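Uncharacterized protein (PDB 3NO2) is of unknown function but folds as a six-bladed beta-propeller related to the Mal s 1 allergen-like family. Local coordinates at residues C178-G183 and V189-E194; N137-L142 and S170-N175; N205-V210 and L226-W231; R83-G88 and I130-K135. All blocks are in the same frame, centred on the assembly; numbering follows the deposited sequence. Where two conformers were deposited one is given.

Interaction 1: residues C178-G183 and V189-E194; sequences CLVACG and VQLNLE
The flat peptide groups of Cys178 and Leu191 bond to each other in both directions. Cys178 N donates to Leu191 O at 3.2 Å, while Leu191 N returns a straighter bond to Cys178 O at 2.8 Å, with an N-H...O angle of 169°. This is a hydrogen-bonded pair of an antiparallel hairpin, the second and third strands of one blade of a six-bladed propeller. The next such pair joins Val180 and Val189: Val180 N reaches Val189 O at 2.8 Å, and Val189 N reaches Val180 O at 3.0 Å.

Side chains alternate between the two faces of the sheet. Cys178, Val180, Val189 and Leu191 share one face, where Val180 CG2 packs 3.8 Å from Leu191 CD1. On the other face, Leu179 lies obliquely across Gln190, its CD2 against the CB of the glutamine. With CG anti to the backbone N (chi1 -180°) and an extended chain, Gln190 carries its amide outward, where NE2 hydrogen-bonds to OD2 of Asp177, just before the hairpin. Beyond the end of its own strand, Cys182 turns toward strand 187-191, its SG 4.4 Å from Val189 CG2.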
loop_
_atom_site.group_PDB
_atom_site.type_symbol
_atom_site.label_atom_id
_atom_site.label_comp_id
_atom_site.label_asym_id
_atom_site.label_seq_id
_atom_site.Cartn_x
_atom_site.Cartn_y
_atom_site.Cartn_z
ATOM N N CYS A 178 14.523 3.551 1.390
ATOM C CA CYS A 178 13.124 3.310 1.118
ATOM C C CYS A 178 12.590 4.339 0.147
ATOM O O CYS A 178 13.114 5.437 -0.014
ATOM C CB CYS A 178 12.273 3.205 2.372
ATOM S SG CYS A 178 11.904 4.741 3.171
ATOM N N LEU A 179 11.547 3.917 -0.528
ATOM C CA LEU A 179 10.772 4.786 -1.390
ATOM C C LEU A 179 9.494 5.143 -0.650
ATOM O O LEU A 179 8.881 4.249 -0.041
ATOM C CB LEU A 179 10.383 4.125 -2.685
ATOM C CG LEU A 179 11.518 3.661 -3.592
ATOM C CD1 LEU A 179 10.962 3.018 -4.892
ATOM C CD2 LEU A 179 12.391 4.839 -3.977
ATOM N N VAL A 180 9.094 6.392 -0.651
ATOM C CA VAL A 180 7.816 6.814 -0.035
ATOM C C VAL A 180 6.927 7.413 -1.120
ATOM O O VAL A 180 7.295 8.385 -1.799
ATOM C CB VAL A 180 8.020 7.800 1.104
ATOM C CG1 VAL A 180 6.676 8.186 1.754
ATOM C CG2 VAL A 180 9.003 7.214 2.163
ATOM N N ALA A 181 5.752 6.792 -1.299
ATOM C CA ALA A 181 4.732 7.240 -2.207
ATOM C C ALA A 181 4.070 8.489 -1.627
ATOM O O ALA A 181 3.603 8.450 -0.481
ATOM C CB ALA A 181 3.673 6.166 -2.391
ATOM N N CYS A 182 4.019 9.579 -2.384
ATOM C CA CYS A 182 3.495 10.844 -1.813
ATOM C C CYS A 182 2.086 11.230 -2.259
ATOM O O CYS A 182 1.674 12.369 -2.124
ATOM C CB CYS A 182 4.514 11.971 -1.974
ATOM S SG CYS A 182 6.022 11.731 -1.029
ATOM N N GLY A 183 1.301 10.258 -2.712
ATOM C CA GLY A 183 -0.113 10.471 -2.898
ATOM C C GLY A 183 -0.415 11.592 -3.878
ATOM O O GLY A 183 0.006 11.559 -5.023
ATOM N N VAL A 189 9.491 9.742 -3.286
ATOM C CA VAL A 189 10.850 10.115 -2.894
ATOM C C VAL A 189 11.613 8.873 -2.458
ATOM O O VAL A 189 11.016 7.860 -2.096
ATOM C CB VAL A 189 10.883 11.158 -1.770
ATOM C CG1 VAL A 189 10.223 12.464 -2.238
ATOM C CG2 VAL A 189 10.206 10.585 -0.498
ATOM N N GLN A 190 12.943 8.950 -2.546
ATOM C CA GLN A 190 13.823 7.972 -1.966
ATOM C C GLN A 190 14.469 8.591 -0.727
ATOM O O GLN A 190 15.036 9.700 -0.842
ATOM C CB GLN A 190 14.864 7.551 -3.006
ATOM C CG GLN A 190 15.842 6.507 -2.497
ATOM C CD GLN A 190 16.809 6.031 -3.577
ATOM O OE1 GLN A 190 16.490 6.080 -4.760
ATOM N NE2 GLN A 190 17.988 5.551 -3.161
ATOM N N LEU A 191 14.383 7.888 0.391
ATOM C CA LEU A 191 14.969 8.309 1.662
ATOM C C LEU A 191 16.173 7.454 2.015
ATOM O O LEU A 191 16.098 6.230 1.984
ATOM C CB LEU A 191 13.982 8.159 2.816
ATOM C CG LEU A 191 12.732 9.001 2.742
ATOM C CD1 LEU A 191 11.918 8.813 4.059
ATOM C CD2 LEU A 191 13.053 10.452 2.498
ATOM N N ASN A 192 17.269 8.118 2.381
ATOM C CA ASN A 192 18.513 7.429 2.758
ATOM C C ASN A 192 18.314 6.801 4.110
ATOM O O ASN A 192 17.774 7.450 5.032
ATOM C CB ASN A 192 19.707 8.399 2.796
ATOM C CG ASN A 192 21.043 7.714 3.176
ATOM O OD1 ASN A 192 21.454 7.746 4.334
ATOM N ND2 ASN A 192 21.711 7.108 2.194
ATOM N N LEU A 193 18.752 5.543 4.206
ATOM C CA LEU A 193 18.705 4.760 5.452
ATOM C C LEU A 193 19.382 5.516 6.618
ATOM O O LEU A 193 18.719 5.891 7.599
ATOM C CB LEU A 193 19.370 3.387 5.217
ATOM C CG LEU A 193 19.474 2.379 6.377
ATOM C CD1 LEU A 193 18.114 2.136 7.049
ATOM C CD2 LEU A 193 20.084 1.065 5.894
ATOM N N GLU A 194 20.678 5.794 6.479
ATOM C CA GLU A 194 21.456 6.397 7.584
ATOM C C GLU A 194 20.950 7.792 8.000
ATOM O O GLU A 194 20.670 8.035 9.181
ATOM C CB GLU A 194 22.951 6.460 7.219
#

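Interaction 2: residues N137-L142 and S170-N175; sequences NYLVPL and SAFLDN
Leu139 makes the whole direct contact with Ser170 and Phe172, and its side chain is easily followed outward. CB starts 4.1 Å from the Ser170 hydroxyl, OG. From there CG is set anti to the carbonyl carbon (chi1 -65°), and chi2 of 178° extends the branch to CD1, the atom that does most of the touching. Leu139 CD1 sits 4.0 Å from Ser170 OG and 3.9 Å from Phe172 CZ, with CE1 of the same ring equally near. Leucine and phenylalanine come from opposite directions, and the methyl meets the ring obliquely at these two atoms.

The two strands belong to successive blades of the propeller: 138-142 is the second strand of one, 169-172 the first strand of the next. They are not paired in a sheet, and the closest alpha carbons, those of Leu139 and Ser170, are 7.5 Å apart. A little further along, Pro141 also turns toward the neighbouring blade and packs on Pro167.

A single water fills the polar role. It accepts from Ser170 OG at 2.7 Å and donates to Leu139 O at 2.8 Å, linking a hydroxyl on one strand to a main-chain carbonyl on the other. Leu139 thus serves the junction twice, with its methyl and with its carbonyl. The chemistry implies a division of labour within this contact: the direct touch is apolar, and one water serves both the buried serine hydroxyl and the peptide oxygen across a gap too wide for a direct bond.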
loop_
_atom_site.group_PDB
_atom_site.type_symbol
_atom_site.label_atom_id
_atom_site.label_comp_id
_atom_site.label_asym_id
_atom_site.label_seq_id
_atom_site.Cartn_x
_atom_site.Cartn_y
_atom_site.Cartn_z
ATOM N N ASN A 137 11.377 -0.965 14.017
ATOM C CA ASN A 137 10.461 0.148 14.228
ATOM C C ASN A 137 9.513 0.285 13.036
ATOM O O ASN A 137 9.663 -0.373 12.014
ATOM C CB ASN A 137 11.244 1.443 14.397
ATOM C CG ASN A 137 12.243 1.339 15.545
ATOM O OD1 ASN A 137 11.943 0.773 16.609
ATOM N ND2 ASN A 137 13.448 1.894 15.313
ATOM N N TYR A 138 8.497 1.129 13.221
ATOM C CA TYR A 138 7.453 1.273 12.219
ATOM C C TYR A 138 7.557 2.590 11.499
ATOM O O TYR A 138 7.721 3.646 12.156
ATOM C CB TYR A 138 6.069 1.113 12.866
ATOM C CG TYR A 138 5.947 -0.231 13.544
ATOM C CD1 TYR A 138 5.871 -1.389 12.790
ATOM C CD2 TYR A 138 5.884 -0.353 14.922
ATOM C CE1 TYR A 138 5.755 -2.651 13.412
ATOM C CE2 TYR A 138 5.780 -1.598 15.559
ATOM C CZ TYR A 138 5.702 -2.729 14.788
ATOM O OH TYR A 138 5.582 -3.978 15.414
ATOM N N LEU A 139 7.406 2.556 10.182
ATOM C CA LEU A 139 7.423 3.767 9.354
ATOM C C LEU A 139 5.968 4.106 9.028
ATOM O O LEU A 139 5.240 3.307 8.393
ATOM C CB LEU A 139 8.209 3.557 8.072
ATOM C CG LEU A 139 9.693 3.294 8.267
ATOM C CD1 LEU A 139 10.386 3.037 6.915
ATOM C CD2 LEU A 139 10.349 4.498 8.985
ATOM N N VAL A 140 5.547 5.280 9.480
ATOM C CA VAL A 140 4.156 5.691 9.429
ATOM C C VAL A 140 4.054 6.958 8.580
ATOM O O VAL A 140 4.393 8.070 9.053
ATOM C CB VAL A 140 3.602 5.974 10.810
ATOM C CG1 VAL A 140 2.106 6.344 10.733
ATOM C CG2 VAL A 140 3.879 4.778 11.789
ATOM N N PRO A 141 3.620 6.830 7.319
ATOM C CA PRO A 141 3.393 8.017 6.505
ATOM C C PRO A 141 2.055 8.642 6.879
ATOM O O PRO A 141 1.072 7.911 7.077
ATOM C CB PRO A 141 3.364 7.500 5.057
ATOM C CG PRO A 141 3.568 5.975 5.158
ATOM C CD PRO A 141 3.238 5.619 6.592
ATOM N N LEU A 142 1.980 9.965 6.968
ATOM C CA LEU A 142 0.755 10.648 7.402
ATOM C C LEU A 142 0.317 11.695 6.419
ATOM O O LEU A 142 1.098 12.529 5.979
ATOM C CB LEU A 142 0.947 11.296 8.777
ATOM C CG LEU A 142 1.238 10.317 9.927
ATOM C CD1 LEU A 142 1.718 11.126 11.184
ATOM C CD2 LEU A 142 0.028 9.446 10.273
ATOM N N SER A 170 5.431 3.054 2.138
ATOM C CA SER A 170 6.873 2.990 1.927
ATOM C C SER A 170 7.217 1.581 1.449
ATOM O O SER A 170 6.512 0.625 1.754
ATOM C CB SER A 170 7.621 3.323 3.215
ATOM O OG SER A 170 7.445 2.384 4.226
ATOM N N ALA A 171 8.328 1.478 0.755
ATOM C CA ALA A 171 8.839 0.173 0.313
ATOM C C ALA A 171 10.362 0.238 0.273
ATOM O O ALA A 171 10.953 1.266 -0.017
ATOM C CB ALA A 171 8.325 -0.211 -1.093
ATOM N N PHE A 172 11.005 -0.867 0.608
ATOM C CA PHE A 172 12.455 -0.892 0.724
ATOM C C PHE A 172 13.136 -1.311 -0.572
ATOM O O PHE A 172 12.631 -2.132 -1.349
ATOM C CB PHE A 172 12.823 -1.851 1.845
ATOM C CG PHE A 172 12.303 -1.405 3.158
ATOM C CD1 PHE A 172 12.811 -0.268 3.781
ATOM C CD2 PHE A 172 11.248 -2.092 3.768
ATOM C CE1 PHE A 172 12.285 0.154 5.000
ATOM C CE2 PHE A 172 10.731 -1.653 4.970
ATOM C CZ PHE A 172 11.232 -0.547 5.576
ATOM N N LEU A 173 14.299 -0.718 -0.791
ATOM C CA LEU A 173 15.190 -1.066 -1.887
ATOM C C LEU A 173 16.290 -1.993 -1.369
ATOM O O LEU A 173 16.552 -2.053 -0.157
ATOM C CB LEU A 173 15.811 0.182 -2.489
ATOM C CG LEU A 173 14.844 1.242 -3.025
ATOM C CD1 LEU A 173 15.629 2.449 -3.545
ATOM C CD2 LEU A 173 13.999 0.547 -4.113
ATOM N N ASP A 174 16.939 -2.667 -2.314
ATOM C CA ASP A 174 18.033 -3.593 -2.001
ATOM C C ASP A 174 19.111 -2.955 -1.165
ATOM O O ASP A 174 19.666 -3.621 -0.295
ATOM C CB ASP A 174 18.661 -4.141 -3.293
ATOM C CG ASP A 174 17.835 -5.243 -3.922
ATOM O OD1 ASP A 174 17.069 -5.918 -3.196
ATOM O OD2 ASP A 174 17.967 -5.441 -5.154
ATOM N N ASN A 175 19.417 -1.677 -1.411
ATOM C CA ASN A 175 20.458 -0.982 -0.641
ATOM C C ASN A 175 20.033 -0.537 0.740
ATOM O O ASN A 175 20.808 0.100 1.436
ATOM C CB ASN A 175 21.053 0.213 -1.425
ATOM C CG ASN A 175 20.106 1.420 -1.489
ATOM O OD1 ASN A 175 18.927 1.328 -1.121
ATOM N ND2 ASN A 175 20.627 2.561 -1.943
HETATM O O HOH W 1 5.203 3.019 5.566
#

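Interaction 3: residues N205-V210 and L226-W231; sequences NDIEGV and LYICNW
Ile207 and Ile228 reach toward each other tip to tip, and the two CD1 methyls meet at 4.0 Å. In both residues CG1 stands anti to the carbonyl carbon (chi1 -67° in Ile207, -55° in Ile228), and an extended chi2 then carries the terminal methyl forward into the meeting point. Phe188 and Val247 are further neighbours of Ile228, and Ile249 of Ile207.

Here the loop leaving strand 198-203, the last of one propeller blade, runs past the second strand, 226-231, of the next blade before entering that blade at strand 214-220. The tighter point lies further along, where Val210 CG2 rests 3.4 Å from Asn230 ND2. That amide is engaged elsewhere: ND2 donates to the carbonyls of Gln211 and Pro244, and OD1 accepts from Phe213 N, so the valine methyl packs against a group whose rotation is already fixed.

Between the two points the contact is loose. Glu208 and Gly209 lie on the outer side of the molecule and leave strand 226-231 alone, although the backbone of Glu208 bonds to Gly253 and Val255. The nearest CA atoms of the two segments, those of Val210 and Asn230, are 8.9 Å apart.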
loop_
_atom_site.group_PDB
_atom_site.type_symbol
_atom_site.label_atom_id
_atom_site.label_comp_id
_atom_site.label_asym_id
_atom_site.label_seq_id
_atom_site.Cartn_x
_atom_site.Cartn_y
_atom_site.Cartn_z
ATOM N N ASN A 205 8.054 13.948 -14.787
ATOM C CA ASN A 205 9.099 14.408 -15.713
ATOM C C ASN A 205 10.302 13.467 -15.712
ATOM O O ASN A 205 11.133 13.547 -16.628
ATOM C CB ASN A 205 9.587 15.808 -15.327
ATOM C CG ASN A 205 8.552 16.889 -15.571
ATOM O OD1 ASN A 205 7.694 16.773 -16.453
ATOM N ND2 ASN A 205 8.636 17.963 -14.782
ATOM N N ASP A 206 10.431 12.608 -14.693
ATOM C CA ASP A 206 11.559 11.658 -14.607
ATOM C C ASP A 206 11.222 10.311 -15.229
ATOM O O ASP A 206 12.089 9.412 -15.294
ATOM C CB ASP A 206 11.966 11.433 -13.140
ATOM C CG ASP A 206 12.325 12.721 -12.437
ATOM O OD1 ASP A 206 13.348 13.327 -12.818
ATOM O OD2 ASP A 206 11.594 13.187 -11.533
ATOM N N ILE A 207 9.951 10.160 -15.604
ATOM C CA ILE A 207 9.406 8.874 -16.118
ATOM C C ILE A 207 8.918 9.115 -17.529
ATOM O O ILE A 207 8.480 10.206 -17.866
ATOM C CB ILE A 207 8.221 8.342 -15.239
ATOM C CG1 ILE A 207 8.735 7.947 -13.853
ATOM C CG2 ILE A 207 7.537 7.124 -15.930
ATOM C CD1 ILE A 207 7.557 7.623 -12.842
ATOM N N GLU A 208 9.038 8.106 -18.370
ATOM C CA GLU A 208 8.530 8.188 -19.716
ATOM C C GLU A 208 7.330 7.265 -19.844
ATOM O O GLU A 208 7.480 6.045 -19.803
ATOM C CB GLU A 208 9.608 7.776 -20.718
ATOM C CG GLU A 208 9.100 7.830 -22.133
ATOM C CD GLU A 208 10.127 7.412 -23.179
ATOM O OE1 GLU A 208 11.261 7.928 -23.090
ATOM O OE2 GLU A 208 9.780 6.623 -24.110
ATOM N N GLY A 209 6.142 7.853 -19.957
ATOM C CA GLY A 209 4.957 7.140 -20.356
ATOM C C GLY A 209 3.737 7.189 -19.474
ATOM O O GLY A 209 2.759 6.467 -19.689
ATOM N N VAL A 210 3.752 8.036 -18.429
ATOM C CA VAL A 210 2.592 8.104 -17.545
ATOM C C VAL A 210 2.496 9.477 -16.846
ATOM O O VAL A 210 3.496 9.985 -16.331
ATOM C CB VAL A 210 2.573 6.963 -16.500
ATOM C CG1 VAL A 210 3.832 6.950 -15.665
ATOM C CG2 VAL A 210 1.344 7.018 -15.572
ATOM N N LEU A 226 9.895 -1.235 -10.975
ATOM C CA LEU A 226 8.951 -0.805 -9.945
ATOM C C LEU A 226 7.518 -0.823 -10.490
ATOM O O LEU A 226 7.275 -0.270 -11.564
ATOM C CB LEU A 226 9.309 0.658 -9.559
ATOM C CG LEU A 226 8.580 1.315 -8.407
ATOM C CD1 LEU A 226 8.951 0.601 -7.089
ATOM C CD2 LEU A 226 8.912 2.803 -8.286
ATOM N N TYR A 227 6.582 -1.406 -9.748
ATOM C CA TYR A 227 5.161 -1.150 -9.978
ATOM C C TYR A 227 4.744 0.106 -9.267
ATOM O O TYR A 227 5.122 0.320 -8.098
ATOM C CB TYR A 227 4.269 -2.303 -9.492
ATOM C CG TYR A 227 4.405 -3.616 -10.229
ATOM C CD1 TYR A 227 4.229 -3.725 -11.588
ATOM C CD2 TYR A 227 4.637 -4.776 -9.529
ATOM C CE1 TYR A 227 4.364 -4.950 -12.232
ATOM C CE2 TYR A 227 4.777 -5.990 -10.170
ATOM C CZ TYR A 227 4.629 -6.074 -11.510
ATOM O OH TYR A 227 4.741 -7.311 -12.167
ATOM N N ILE A 228 3.934 0.913 -9.944
ATOM C CA ILE A 228 3.341 2.126 -9.376
ATOM C C ILE A 228 1.843 2.032 -9.579
ATOM O O ILE A 228 1.350 1.958 -10.708
ATOM C CB ILE A 228 3.888 3.395 -10.039
ATOM C CG1 ILE A 228 5.405 3.446 -9.979
ATOM C CG2 ILE A 228 3.217 4.632 -9.419
ATOM C CD1 ILE A 228 6.016 4.573 -10.843
ATOM N N CYS A 229 1.092 2.085 -8.484
ATOM C CA CYS A 229 -0.353 2.158 -8.483
ATOM C C CYS A 229 -0.752 3.642 -8.663
ATOM O O CYS A 229 -0.449 4.477 -7.821
ATOM C CB CYS A 229 -0.962 1.596 -7.218
ATOM S SG CYS A 229 -0.585 -0.151 -6.934
ATOM N N ASN A 230 -1.351 3.929 -9.816
ATOM C CA ASN A 230 -1.607 5.295 -10.266
ATOM C C ASN A 230 -3.072 5.649 -10.101
ATOM O O ASN A 230 -3.857 5.599 -11.040
ATOM C CB ASN A 230 -1.200 5.393 -11.746
ATOM C CG ASN A 230 -1.152 6.806 -12.260
ATOM O OD1 ASN A 230 -0.934 7.736 -11.483
ATOM N ND2 ASN A 230 -1.393 7.009 -13.567
ATOM N N TRP A 231 -3.459 5.949 -8.858
ATOM C CA TRP A 231 -4.861 5.991 -8.463
ATOM C C TRP A 231 -5.475 7.331 -8.880
ATOM O O TRP A 231 -4.931 8.412 -8.578
ATOM C CB TRP A 231 -4.932 5.765 -6.942
ATOM C CG TRP A 231 -6.328 5.627 -6.379
ATOM C CD1 TRP A 231 -7.097 4.497 -6.342
ATOM C CD2 TRP A 231 -7.116 6.643 -5.755
ATOM N NE1 TRP A 231 -8.291 4.747 -5.748
ATOM C CE2 TRP A 231 -8.330 6.049 -5.365
ATOM C CE3 TRP A 231 -6.890 7.971 -5.448
ATOM C CZ2 TRP A 231 -9.312 6.754 -4.702
ATOM C CZ3 TRP A 231 -7.905 8.692 -4.777
ATOM C CH2 TRP A 231 -9.072 8.088 -4.436
#

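Interaction 4: residues R83-G88 and I130-K135; sequences RILPDG and INKNKK
Arg83 grips the carbonyl oxygen of Ile130 side-on with two nitrogens. NE makes the shorter bond, 2.8 Å to Ile130 O at an N-H...O angle of 151°, arriving in the carbonyl plane on a lone pair. Arg83 NH2 bonds to the same Ile130 O at 3.1 Å, but from above the carbonyl plane. Ile130 N hydrogen-bonds to Thr81 OG1, so the N-H and the C=O of this residue are both tied to strand 78-84. A bend at chi3 (65°) turns the guanidinium into position, where the amide of Asn131 lies over one face: Asn131 CG is 3.4 Å from Arg83 CZ and the two planes are only 7° apart.

The stacked amide has its own partners. Asn131 OD1 accepts from Lys132 N at 2.8 Å, and ND2 donates to Ser170 O in the following propeller blade. Held at both ends, the asparagine offers a fixed flat surface to the arginine.

Toward the loop, Leu85 crosses Lys132 at about a right angle, its CD2 3.9 Å from Lys132 CB. The lysine chain stays extended and delivers NZ to a salt bridge with Glu103; NZ also donates to a water at 2.9 Å, which in turn donates to Asp87 OD2. Asp87 belongs to the type I turn from Leu85 to Gly88, closed by Gly88 N on Leu85 O.

The first strand of one blade is thus joined to the residue leading into the first strand of the next. Side-on grip and amide stack together hold the guanidinium's orientation, while Lys132, paired with Glu103 and reaching Asp87 through water, probably adds a charge-paired tie between the blades.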
loop_
_atom_site.group_PDB
_atom_site.type_symbol
_atom_site.label_atom_id
_atom_site.label_comp_id
_atom_site.label_asym_id
_atom_site.label_seq_id
_atom_site.Cartn_x
_atom_site.Cartn_y
_atom_site.Cartn_z
ATOM N N ARG A 83 -0.125 -6.092 5.477
ATOM C CA ARG A 83 1.004 -6.613 4.701
ATOM C C ARG A 83 1.507 -7.892 5.349
ATOM O O ARG A 83 1.225 -8.189 6.506
ATOM C CB ARG A 83 2.128 -5.586 4.568
ATOM C CG ARG A 83 2.789 -5.268 5.898
ATOM C CD ARG A 83 4.016 -4.420 5.749
ATOM N NE ARG A 83 3.729 -3.099 5.234
ATOM C CZ ARG A 83 4.040 -2.653 4.025
ATOM N NH1 ARG A 83 4.674 -3.425 3.160
ATOM N NH2 ARG A 83 3.765 -1.412 3.712
ATOM N N ILE A 84 2.274 -8.659 4.581
ATOM C CA ILE A 84 3.028 -9.797 5.090
ATOM C C ILE A 84 4.478 -9.379 5.235
ATOM O O ILE A 84 5.107 -8.897 4.263
ATOM C CB ILE A 84 2.869 -11.003 4.174
ATOM C CG1 ILE A 84 1.401 -11.419 4.061
ATOM C CG2 ILE A 84 3.792 -12.158 4.654
ATOM C CD1 ILE A 84 0.736 -11.945 5.343
ATOM N N LEU A 85 4.993 -9.504 6.451
ATOM C CA LEU A 85 6.352 -9.150 6.754
ATOM C C LEU A 85 7.322 -10.231 6.217
ATOM O O LEU A 85 6.913 -11.351 5.925
ATOM C CB LEU A 85 6.522 -9.076 8.265
ATOM C CG LEU A 85 5.726 -7.973 8.960
ATOM C CD1 LEU A 85 5.833 -8.142 10.457
ATOM C CD2 LEU A 85 6.198 -6.576 8.492
ATOM N N PRO A 86 8.586 -9.866 6.057
ATOM C CA PRO A 86 9.590 -10.890 5.662
ATOM C C PRO A 86 9.612 -12.144 6.521
ATOM O O PRO A 86 9.921 -13.221 5.977
ATOM C CB PRO A 86 10.910 -10.129 5.757
ATOM C CG PRO A 86 10.521 -8.679 5.504
ATOM C CD PRO A 86 9.127 -8.506 6.094
ATOM N N ASP A 87 9.273 -12.032 7.797
ATOM C CA ASP A 87 9.190 -13.199 8.684
ATOM C C ASP A 87 7.930 -14.084 8.498
ATOM O O ASP A 87 7.795 -15.118 9.198
ATOM C CB ASP A 87 9.416 -12.793 10.131
ATOM C CG ASP A 87 8.266 -11.973 10.729
ATOM O OD1 ASP A 87 7.199 -11.850 10.099
ATOM O OD2 ASP A 87 8.465 -11.493 11.869
ATOM N N GLY A 88 7.024 -13.694 7.587
ATOM C CA GLY A 88 5.832 -14.425 7.289
ATOM C C GLY A 88 4.597 -14.054 8.125
ATOM O O GLY A 88 3.487 -14.457 7.789
ATOM N N ILE A 130 1.452 1.430 6.712
ATOM C CA ILE A 130 2.581 1.382 7.615
ATOM C C ILE A 130 3.499 0.228 7.197
ATOM O O ILE A 130 3.052 -0.749 6.609
ATOM C CB ILE A 130 2.078 1.236 9.055
ATOM C CG1 ILE A 130 1.353 2.511 9.490
ATOM C CG2 ILE A 130 3.220 0.890 10.030
ATOM C CD1 ILE A 130 0.743 2.475 10.928
ATOM N N ASN A 131 4.785 0.366 7.453
ATOM C CA ASN A 131 5.786 -0.651 7.174
ATOM C C ASN A 131 6.715 -0.776 8.406
ATOM O O ASN A 131 6.633 -0.005 9.340
ATOM C CB ASN A 131 6.547 -0.303 5.871
ATOM C CG ASN A 131 7.080 -1.522 5.159
ATOM O OD1 ASN A 131 7.146 -2.622 5.707
ATOM N ND2 ASN A 131 7.383 -1.335 3.883
ATOM N N LYS A 132 7.546 -1.808 8.403
ATOM C CA LYS A 132 8.456 -2.143 9.500
ATOM C C LYS A 132 9.880 -2.124 8.943
ATOM O O LYS A 132 10.126 -2.769 7.925
ATOM C CB LYS A 132 8.076 -3.491 10.052
ATOM C CG LYS A 132 8.857 -3.876 11.333
ATOM C CD LYS A 132 8.374 -5.217 11.900
ATOM C CE LYS A 132 9.096 -5.550 13.171
ATOM N NZ LYS A 132 8.605 -6.856 13.757
ATOM N N ASN A 133 10.788 -1.424 9.610
ATOM C CA ASN A 133 12.145 -1.285 9.075
ATOM C C ASN A 133 13.067 -2.319 9.739
ATOM O O ASN A 133 12.639 -3.141 10.538
ATOM C CB ASN A 133 12.635 0.151 9.220
ATOM C CG ASN A 133 12.821 0.610 10.652
ATOM O OD1 ASN A 133 12.932 -0.181 11.587
ATOM N ND2 ASN A 133 12.946 1.944 10.822
ATOM N N LYS A 134 14.340 -2.267 9.364
ATOM C CA LYS A 134 15.277 -3.306 9.755
ATOM C C LYS A 134 15.558 -3.293 11.251
ATOM O O LYS A 134 15.864 -4.348 11.847
ATOM C CB LYS A 134 16.582 -3.133 8.963
ATOM C CG LYS A 134 17.560 -4.303 9.082
ATOM C CD LYS A 134 18.720 -4.132 8.112
ATOM C CE LYS A 134 19.931 -4.941 8.538
ATOM N NZ LYS A 134 21.187 -4.380 7.956
ATOM N N LYS A 135 15.485 -2.116 11.869
ATOM C CA LYS A 135 15.638 -2.009 13.328
ATOM C C LYS A 135 14.414 -2.473 14.124
ATOM O O LYS A 135 14.441 -2.520 15.354
ATOM C CB LYS A 135 15.969 -0.571 13.732
ATOM C CG LYS A 135 17.415 -0.167 13.448
ATOM C CD LYS A 135 17.650 1.307 13.797
ATOM C CE LYS A 135 19.134 1.683 13.758
ATOM N NZ LYS A 135 19.829 1.379 15.037
HETATM O O HOH W 2 9.436 -8.990 12.060
#

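How the interactions relate
From the N terminus, interaction 4 comes first: it closes a loop of 41 residues and ties the blade 78-116 to the first strand of the blade 131-162. Interaction 2 then spans 27 residues to join that blade to the next, 169-203. Interaction 1 is the short hairpin inside this blade, and interaction 3 carries its exit loop onto the blade 214-259. The four follow in series, with none nested or crossing. Neighbours do touch: Leu139 N and Asn131 O link interactions 2 and 4 within one sheet, Leu179 N and Ala171 O link 1 and 2, and Leu179 CD1 packs on Leu226 CD1 between 1 and 3.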